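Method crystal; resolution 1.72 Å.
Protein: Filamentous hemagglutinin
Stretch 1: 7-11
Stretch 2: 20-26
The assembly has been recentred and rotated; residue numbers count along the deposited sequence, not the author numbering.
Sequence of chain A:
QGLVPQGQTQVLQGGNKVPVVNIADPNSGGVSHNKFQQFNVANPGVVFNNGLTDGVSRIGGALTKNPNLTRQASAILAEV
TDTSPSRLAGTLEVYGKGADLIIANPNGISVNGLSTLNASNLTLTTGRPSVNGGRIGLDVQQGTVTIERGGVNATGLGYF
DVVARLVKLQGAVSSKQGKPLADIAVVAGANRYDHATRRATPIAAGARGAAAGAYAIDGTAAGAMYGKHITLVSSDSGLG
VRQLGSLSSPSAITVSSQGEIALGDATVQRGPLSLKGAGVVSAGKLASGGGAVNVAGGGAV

Stretch 1, residues 7-11: GQTQV
Stretch 2 20-26: VVNIADP

The two stretches run antiparallel, their end-to-end directions 167° apart, and pair as a short β-ladder: Q10 lies opposite N22 (CA–CA 5.0 Å) and V11 opposite V21 (CA–CA 4.5 Å), with T9 and I23 (CA–CA 5.0 Å) continuing the register beyond the strands. Together they bury 374 Å².

G7 begins stretch 1 without touching stretch 2; its phi/psi of 66/-136 has the positive phi that glycine, lacking a side chain, adopts easily. Q8 (-79/-20) turns the chain. Its CB points sideways, but chi1 and chi2 are both t, and this extended, flexible chain brings its end near A24 and D25.

T9 (-59/131, chi1 m) leads into the strand. Its CG2 packs 3.8 Å from V21 CG1, while OG1 is hydrogen-bonded elsewhere in the structure; threonine thus offers a methyl to an apolar neighbour and still satisfies its hydroxyl. T9 CA also approaches N22 O at 3.6 Å in a CA-H...O contact.

Q10 (-122/153) and N22 (-79/88) form the hydrogen-bonded pair. Q10 N donates to N22 O at 3.1 Å, nearly straight at 166°, and N22 N donates to Q10 O at 2.8 Å, more bent at 131°. Their side chains leave from the same face of the sheet, CB to CB 4.3 Å; Q10, with chi1 and chi2 both m, leads its polar end away to an exposed position, whereas buried N22 (chi1 m) has OD1 hydrogen-bonded elsewhere.

V11 (-125/122) and V21 (-94/110) make the non-hydrogen-bonded pair. Both use chi1 t on the other face, and V11 CG2 meets V21 CG2 at 4.3 Å, an apolar contact suited to β-branched valines, which favour extended backbones. V11 CA lies 3.3 Å from V20 O, a CA-H...O contact that supplements the ladder where conventional hydrogen bonds are absent.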

# COMPACT_ATOMS: atom_id res chain seq x y z
N GLY A 7 10.90 -20.78 4.82
CA GLY A 7 12.33 -20.51 4.91
C GLY A 7 12.78 -20.17 6.31
O GLY A 7 12.37 -20.79 7.28
N GLN A 8 13.62 -19.14 6.44
CA GLN A 8 14.19 -18.79 7.76
C GLN A 8 13.19 -18.01 8.63
O GLN A 8 13.34 -17.94 9.87
CB GLN A 8 15.51 -18.02 7.61
CG GLN A 8 16.18 -17.68 8.92
CD GLN A 8 17.45 -16.77 8.85
OE1 GLN A 8 18.48 -17.11 9.50
NE2 GLN A 8 17.35 -15.61 8.18
N THR A 9 12.17 -17.42 7.98
CA THR A 9 11.15 -16.67 8.72
C THR A 9 10.43 -17.56 9.75
O THR A 9 10.01 -18.68 9.43
CB THR A 9 10.14 -16.06 7.73
OG1 THR A 9 10.83 -15.31 6.75
CG2 THR A 9 9.22 -15.05 8.43
N GLN A 10 10.32 -17.09 10.98
CA GLN A 10 9.51 -17.75 11.98
C GLN A 10 8.44 -16.84 12.52
O GLN A 10 8.58 -15.61 12.46
CB GLN A 10 10.39 -18.27 13.14
CG GLN A 10 11.53 -19.20 12.68
CD GLN A 10 11.11 -20.61 12.18
OE1 GLN A 10 10.07 -21.15 12.58
NE2 GLN A 10 11.95 -21.22 11.34
N VAL A 11 7.35 -17.43 12.98
CA VAL A 11 6.27 -16.67 13.61
C VAL A 11 6.02 -17.25 14.99
O VAL A 11 5.74 -18.45 15.13
CB VAL A 11 4.94 -16.72 12.79
CG1 VAL A 11 3.84 -16.02 13.53
CG2 VAL A 11 5.11 -16.09 11.44
N VAL A 20 4.37 -12.50 16.49
CA VAL A 20 5.64 -11.84 16.30
C VAL A 20 6.29 -12.55 15.12
O VAL A 20 6.47 -13.78 15.16
CB VAL A 20 6.57 -11.96 17.53
CG1 VAL A 20 7.98 -11.45 17.21
CG2 VAL A 20 5.99 -11.26 18.73
N VAL A 21 6.62 -11.80 14.08
CA VAL A 21 7.31 -12.32 12.93
C VAL A 21 8.79 -12.09 13.14
O VAL A 21 9.25 -10.93 13.13
CB VAL A 21 6.87 -11.63 11.62
CG1 VAL A 21 7.64 -12.19 10.45
CG2 VAL A 21 5.37 -11.79 11.41
N ASN A 22 9.53 -13.18 13.38
CA ASN A 22 10.98 -13.15 13.33
C ASN A 22 11.42 -13.21 11.86
O ASN A 22 11.64 -14.27 11.30
CB ASN A 22 11.60 -14.27 14.17
CG ASN A 22 11.59 -13.95 15.64
OD1 ASN A 22 11.52 -12.79 16.02
ND2 ASN A 22 11.65 -15.00 16.50
N ILE A 23 11.51 -12.02 11.27
CA ILE A 23 11.86 -11.83 9.89
C ILE A 23 13.25 -12.42 9.60
O ILE A 23 14.07 -12.56 10.51
CB ILE A 23 11.85 -10.32 9.51
CG1 ILE A 23 12.81 -9.48 10.38
CG2 ILE A 23 10.45 -9.72 9.64
CD1 ILE A 23 13.04 -8.05 9.80
N ALA A 24 13.47 -12.74 8.33
CA ALA A 24 14.75 -13.22 7.83
C ALA A 24 15.82 -12.17 7.92
O ALA A 24 15.57 -10.96 7.81
CB ALA A 24 14.59 -13.71 6.38
N ASP A 25 17.06 -12.63 8.09
CA ASP A 25 18.20 -11.69 8.07
C ASP A 25 18.18 -10.93 6.75
O ASP A 25 18.01 -11.55 5.69
CB ASP A 25 19.49 -12.49 8.22
CG ASP A 25 20.64 -11.67 8.70
OD1 ASP A 25 20.42 -10.59 9.31
OD2 ASP A 25 21.83 -12.07 8.52
N PRO A 26 18.30 -9.60 6.76
CA PRO A 26 18.30 -8.85 5.51
C PRO A 26 19.53 -9.09 4.68
O PRO A 26 20.60 -9.50 5.18
CB PRO A 26 18.28 -7.37 5.96
CG PRO A 26 18.79 -7.39 7.32
CD PRO A 26 18.32 -8.71 7.94